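Local coordinates for MutT/nudix family protein (Deinococcus radiodurans, PDB 2W4E) that probably hydrolyses ADP-ribose as a magnesium-dependent Nudix pyrophosphatase, of which this chain is the Nudix domain without the N-terminal part, at residues 7-13 with 83-89; 68-72 with 130-135. All blocks are in the same frame, centred on the assembly; numbering follows the deposited sequence.

Contact 1: residues 7-13 with 83-89; sequences AVFILPV and FYPLLAL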
loop_
_atom_site.group_PDB
_atom_site.type_symbol
_atom_site.label_atom_id
_atom_site.label_comp_id
_atom_site.label_asym_id
_atom_site.label_seq_id
_atom_site.Cartn_x
_atom_site.Cartn_y
_atom_site.Cartn_z
ATOM N N ALA A 7 -5.400 9.732 -9.542
ATOM C CA ALA A 7 -6.667 9.096 -9.183
ATOM C C ALA A 7 -6.839 9.295 -7.687
ATOM O O ALA A 7 -5.844 9.451 -6.947
ATOM C CB ALA A 7 -6.632 7.615 -9.527
ATOM N N VAL A 8 -8.094 9.279 -7.250
ATOM C CA VAL A 8 -8.433 9.426 -5.845
ATOM C C VAL A 8 -8.967 8.102 -5.316
ATOM O O VAL A 8 -9.640 7.385 -6.042
ATOM C CB VAL A 8 -9.436 10.595 -5.664
ATOM C CG1 VAL A 8 -10.739 10.338 -6.428
ATOM C CG2 VAL A 8 -9.674 10.834 -4.217
ATOM N N PHE A 9 -8.591 7.736 -4.087
ATOM C CA PHE A 9 -9.067 6.507 -3.475
ATOM C C PHE A 9 -9.746 6.954 -2.201
ATOM O O PHE A 9 -9.226 7.796 -1.475
ATOM C CB PHE A 9 -7.901 5.556 -3.162
ATOM C CG PHE A 9 -7.494 4.715 -4.328
ATOM C CD1 PHE A 9 -7.762 3.348 -4.343
ATOM C CD2 PHE A 9 -6.868 5.294 -5.437
ATOM C CE1 PHE A 9 -7.427 2.548 -5.463
ATOM C CE2 PHE A 9 -6.540 4.505 -6.547
ATOM C CZ PHE A 9 -6.822 3.132 -6.550
ATOM N N ILE A 10 -10.914 6.398 -1.947
ATOM C CA ILE A 10 -11.738 6.793 -0.821
ATOM C C ILE A 10 -12.146 5.604 0.004
ATOM O O ILE A 10 -12.881 4.701 -0.476
ATOM C CB ILE A 10 -13.061 7.508 -1.284
ATOM C CG1 ILE A 10 -12.771 8.746 -2.137
ATOM C CG2 ILE A 10 -13.913 7.915 -0.036
ATOM C CD1 ILE A 10 -12.836 8.467 -3.600
ATOM N N LEU A 11 -11.747 5.626 1.264
ATOM C CA LEU A 11 -12.275 4.669 2.219
ATOM C C LEU A 11 -13.526 5.279 2.905
ATOM O O LEU A 11 -13.395 6.157 3.743
ATOM C CB LEU A 11 -11.196 4.315 3.262
ATOM C CG LEU A 11 -11.651 3.513 4.505
ATOM C CD1 LEU A 11 -12.357 2.196 4.053
ATOM C CD2 LEU A 11 -10.376 3.242 5.366
ATOM N N PRO A 12 -14.741 4.824 2.543
ATOM C CA PRO A 12 -15.939 5.457 3.069
ATOM C C PRO A 12 -16.396 4.718 4.335
ATOM O O PRO A 12 -16.492 3.466 4.333
ATOM C CB PRO A 12 -16.966 5.233 1.927
ATOM C CG PRO A 12 -16.234 4.485 0.854
ATOM C CD PRO A 12 -15.142 3.764 1.604
ATOM N N VAL A 13 -16.650 5.461 5.416
ATOM C CA VAL A 13 -17.052 4.841 6.684
ATOM C C VAL A 13 -18.352 5.507 7.171
ATOM O O VAL A 13 -18.443 6.753 7.229
ATOM C CB VAL A 13 -15.947 4.936 7.746
ATOM C CG1 VAL A 13 -16.452 4.516 9.156
ATOM C CG2 VAL A 13 -14.667 4.130 7.339
ATOM N N PHE A 83 -1.647 8.209 -6.688
ATOM C CA PHE A 83 -2.906 7.855 -6.043
ATOM C C PHE A 83 -3.005 8.675 -4.774
ATOM O O PHE A 83 -2.082 8.671 -3.964
ATOM C CB PHE A 83 -2.894 6.337 -5.718
ATOM C CG PHE A 83 -3.200 5.466 -6.907
ATOM C CD1 PHE A 83 -3.363 6.036 -8.184
ATOM C CD2 PHE A 83 -3.266 4.077 -6.775
ATOM C CE1 PHE A 83 -3.645 5.258 -9.277
ATOM C CE2 PHE A 83 -3.553 3.265 -7.863
ATOM C CZ PHE A 83 -3.736 3.817 -9.111
ATOM N N TYR A 84 -4.117 9.399 -4.621
ATOM C CA TYR A 84 -4.389 10.180 -3.432
ATOM C C TYR A 84 -5.473 9.549 -2.572
ATOM O O TYR A 84 -6.652 9.559 -2.950
ATOM C CB TYR A 84 -4.795 11.624 -3.803
ATOM C CG TYR A 84 -3.643 12.401 -4.367
ATOM C CD1 TYR A 84 -2.705 12.996 -3.530
ATOM C CD2 TYR A 84 -3.484 12.528 -5.751
ATOM C CE1 TYR A 84 -1.627 13.706 -4.049
ATOM C CE2 TYR A 84 -2.400 13.249 -6.284
ATOM C CZ TYR A 84 -1.489 13.813 -5.426
ATOM O OH TYR A 84 -0.432 14.492 -5.960
ATOM N N PRO A 85 -5.092 8.996 -1.412
ATOM C CA PRO A 85 -6.125 8.363 -0.584
ATOM C C PRO A 85 -6.825 9.344 0.363
ATOM O O PRO A 85 -6.177 10.289 0.856
ATOM C CB PRO A 85 -5.360 7.277 0.185
ATOM C CG PRO A 85 -3.946 7.792 0.289
ATOM C CD PRO A 85 -3.732 8.722 -0.933
ATOM N N LEU A 86 -8.145 9.180 0.544
ATOM C CA LEU A 86 -8.877 9.919 1.576
ATOM C C LEU A 86 -9.756 8.996 2.428
ATOM O O LEU A 86 -10.380 8.029 1.910
ATOM C CB LEU A 86 -9.716 11.091 1.004
ATOM C CG LEU A 86 -8.903 12.251 0.355
ATOM C CD1 LEU A 86 -8.864 12.053 -1.114
ATOM C CD2 LEU A 86 -9.473 13.659 0.683
ATOM N N LEU A 87 -9.831 9.326 3.708
ATOM C CA LEU A 87 -10.836 8.736 4.589
ATOM C C LEU A 87 -12.125 9.603 4.619
ATOM O O LEU A 87 -12.088 10.788 5.008
ATOM C CB LEU A 87 -10.256 8.622 5.976
ATOM C CG LEU A 87 -11.216 8.190 7.086
ATOM C CD1 LEU A 87 -11.766 6.735 6.809
ATOM C CD2 LEU A 87 -10.476 8.239 8.416
ATOM N N ALA A 88 -13.246 9.020 4.221
ATOM C CA ALA A 88 -14.550 9.716 4.297
ATOM C C ALA A 88 -15.376 9.182 5.499
ATOM O O ALA A 88 -15.582 7.965 5.652
ATOM C CB ALA A 88 -15.316 9.564 2.963
ATOM N N LEU A 89 -15.840 10.092 6.358
ATOM C CA LEU A 89 -16.572 9.688 7.574
ATOM C C LEU A 89 -18.017 10.136 7.498
ATOM O O LEU A 89 -18.382 10.982 6.642
ATOM C CB LEU A 89 -15.882 10.269 8.829
ATOM C CG LEU A 89 -14.429 9.747 8.804
ATOM C CD1 LEU A 89 -13.445 10.676 9.436
ATOM C CD2 LEU A 89 -14.292 8.297 9.373
#
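Residues 7-13 and 83-89 run parallel, their axes 4.5 Å apart at closest approach and inclined by 24°, and six backbone hydrogen bonds zip them together from A7 O with Y84 N to V13 N with A88 O. Y84, L86 and A88 each donate and accept, giving to A7, F9 and L11 and receiving from F9, L11 and V13, respectively. On one side of the pair F9 CG, anti to its carbonyl carbon (chi1 -84°), swings the ring to F83, and the two rings cross with their planes at 35°. F9 CE2 comes over a face of F83, near its rim, 3.3 Å from F83 CD2, while A7 CB lies 3.8 Å from F83 CE1. Were F83 replaced by an alanine, the F9 ring would probably lose its aromatic neighbour and be freer to turn, and A7 CB would lose cover. Farther along this side, L11 and L87 lie alongside each other, pointing the same way. The other side carries V8, I10, L86 and A88, with I10 CG2 3.7 Å from A88 CB. Helix 47-59 covers V8, and helix 126-141 meets F9 and L11: a mixed sheet between helices, the alpha-beta-alpha sandwich of the Nudix fold.

Contact 2: residues 68-72 with 130-135; sequences PLPGF and LTLWQA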
loop_
_atom_site.group_PDB
_atom_site.type_symbol
_atom_site.label_atom_id
_atom_site.label_comp_id
_atom_site.label_asym_id
_atom_site.label_seq_id
_atom_site.Cartn_x
_atom_site.Cartn_y
_atom_site.Cartn_z
ATOM N N PRO A 68 -7.705 13.800 4.457
ATOM C CA PRO A 68 -6.748 13.391 3.429
ATOM C C PRO A 68 -5.643 12.551 4.025
ATOM O O PRO A 68 -5.241 12.771 5.150
ATOM C CB PRO A 68 -6.161 14.739 2.893
ATOM C CG PRO A 68 -7.063 15.816 3.400
ATOM C CD PRO A 68 -7.655 15.254 4.715
ATOM N N LEU A 69 -5.152 11.581 3.272
ATOM C CA LEU A 69 -4.072 10.685 3.775
ATOM C C LEU A 69 -2.900 10.778 2.812
ATOM O O LEU A 69 -3.062 11.329 1.732
ATOM C CB LEU A 69 -4.584 9.257 3.820
ATOM C CG LEU A 69 -5.690 9.019 4.847
ATOM C CD1 LEU A 69 -6.310 7.651 4.527
ATOM C CD2 LEU A 69 -5.184 9.119 6.277
ATOM N N PRO A 70 -1.714 10.236 3.173
ATOM C CA PRO A 70 -0.546 10.469 2.274
ATOM C C PRO A 70 -0.675 9.893 0.843
ATOM O O PRO A 70 -0.853 8.688 0.687
ATOM C CB PRO A 70 0.618 9.785 3.009
ATOM C CG PRO A 70 0.189 9.894 4.507
ATOM C CD PRO A 70 -1.323 9.741 4.511
ATOM N N GLY A 71 -0.511 10.735 -0.174
ATOM C CA GLY A 71 -0.417 10.283 -1.573
ATOM C C GLY A 71 0.717 9.279 -1.840
ATOM O O GLY A 71 1.703 9.246 -1.092
ATOM N N PHE A 72 0.570 8.430 -2.854
ATOM C CA PHE A 72 1.625 7.425 -3.182
ATOM C C PHE A 72 1.625 7.082 -4.662
ATOM O O PHE A 72 0.601 7.228 -5.311
ATOM C CB PHE A 72 1.506 6.112 -2.351
ATOM C CG PHE A 72 0.181 5.359 -2.537
ATOM C CD1 PHE A 72 0.106 4.262 -3.406
ATOM C CD2 PHE A 72 -0.959 5.701 -1.790
ATOM C CE1 PHE A 72 -1.095 3.544 -3.604
ATOM C CE2 PHE A 72 -2.214 4.960 -1.988
ATOM C CZ PHE A 72 -2.242 3.879 -2.862
ATOM N N LEU A 130 -3.237 -0.360 1.253
ATOM C CA LEU A 130 -2.352 0.680 1.795
ATOM C C LEU A 130 -3.235 1.779 2.413
ATOM O O LEU A 130 -2.909 2.328 3.438
ATOM C CB LEU A 130 -1.445 1.281 0.701
ATOM C CG LEU A 130 -0.532 2.450 1.097
ATOM C CD1 LEU A 130 0.284 2.187 2.432
ATOM C CD2 LEU A 130 0.412 2.765 -0.038
ATOM N N THR A 131 -4.363 2.088 1.777
ATOM C CA THR A 131 -5.245 3.153 2.305
ATOM C C THR A 131 -5.787 2.745 3.677
ATOM O O THR A 131 -5.879 3.575 4.601
ATOM C CB THR A 131 -6.371 3.444 1.306
ATOM O OG1 THR A 131 -5.777 3.861 0.080
ATOM C CG2 THR A 131 -7.341 4.579 1.810
ATOM N N LEU A 132 -6.154 1.466 3.795
ATOM C CA LEU A 132 -6.701 0.932 5.074
ATOM C C LEU A 132 -5.660 1.035 6.176
ATOM O O LEU A 132 -5.966 1.451 7.288
ATOM C CB LEU A 132 -7.197 -0.515 4.933
ATOM C CG LEU A 132 -8.550 -0.628 4.206
ATOM C CD1 LEU A 132 -8.647 -2.074 3.631
ATOM C CD2 LEU A 132 -9.698 -0.336 5.201
ATOM N N TRP A 133 -4.425 0.664 5.866
ATOM C CA TRP A 133 -3.382 0.823 6.847
ATOM C C TRP A 133 -3.226 2.297 7.219
ATOM O O TRP A 133 -3.145 2.622 8.388
ATOM C CB TRP A 133 -2.046 0.257 6.354
ATOM C CG TRP A 133 -1.971 -1.204 6.447
ATOM C CD1 TRP A 133 -1.974 -2.095 5.410
ATOM C CD2 TRP A 133 -1.888 -1.983 7.646
ATOM N NE1 TRP A 133 -1.888 -3.387 5.891
ATOM C CE2 TRP A 133 -1.842 -3.351 7.259
ATOM C CE3 TRP A 133 -1.829 -1.666 9.001
ATOM C CZ2 TRP A 133 -1.750 -4.391 8.185
ATOM C CZ3 TRP A 133 -1.719 -2.703 9.935
ATOM C CH2 TRP A 133 -1.666 -4.052 9.512
ATOM N N GLN A 134 -3.153 3.186 6.231
ATOM C CA GLN A 134 -2.918 4.610 6.556
ATOM C C GLN A 134 -4.078 5.227 7.350
ATOM O O GLN A 134 -3.854 6.135 8.133
ATOM C CB GLN A 134 -2.715 5.436 5.267
ATOM C CG GLN A 134 -1.416 5.170 4.464
ATOM C CD GLN A 134 -1.496 5.905 3.110
ATOM O OE1 GLN A 134 -2.592 6.290 2.680
ATOM N NE2 GLN A 134 -0.390 6.076 2.448
ATOM N N ALA A 135 -5.313 4.744 7.155
ATOM C CA ALA A 135 -6.474 5.291 7.877
ATOM C C ALA A 135 -6.632 4.750 9.317
ATOM O O ALA A 135 -7.436 5.255 10.096
ATOM C CB ALA A 135 -7.762 4.979 7.085
#
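L69, P70 and F72 meet L130, T131, Q134 and A135 where the loop after strand 65-68 packs against helix 126-141, one of the helices flanking the sheet of the Nudix fold. The apolar part is led by F72 and L130, whose side chains come from opposite directions. L130 CD2 sits over the centre of the F72 ring, 3.5 Å from its centroid and 10° off the normal, a CH-pi contact with a methyl group. F72 CG lies between its backbone N and carbonyl carbon (chi1 60°), which turns one ring face to L130. T131 OG1 approaches the ring edge near its plane, but its hydrogen bond is to P127 O, one turn back in the helix. At the other end of the loop segment, L69 spreads its two methyls over the turn that carries Q134 and A135: CD1 rests 4.0 Å from A135 CB, and CD2 lies 3.8 Å from Q134 O. The second subunit of the assembly lies close by: its G121 packs on P70, its G126 on F72, and the W133 rings of the two chains meet.

The polar part belongs to Q134. Its chain, extended beyond CG, slides past P70 in the opposite direction, bringing the amide to the loop backbone, with OE1 3.8 Å from L69 CB. A single hydrogen bond joins loop and helix, 3.2 Å from Q134 NE2 to P70 O; it is bent, 138° at the hydrogen, yet NE2 lies in the carbonyl plane, on a lone pair of P70 O, while that oxygen is tilted out of the Q134 amide plane.

In the fold
Two layers of one domain meet here, illustrating how a sheet and its covering helix are joined through residues that touch both contacts, whose centres are about 8 Å apart. The 68-72 loop is tied to strand 83-89 by two probable backbone hydrogen bonds, F83 N to F72 O at 2.8 Å and P85 O to L69 N at 2.9 Å. P85 CG packs 3.1 Å from Q134 OE1, and the P85 ring also touches L69, F72 and T131; L11 meets T131, L132 and A135. Helix 47-59, which carries the Nudix-box signature and so probably the magnesium site, packs on the V8 and P12 side of contact 1, opposite the side on which contact 2 lies.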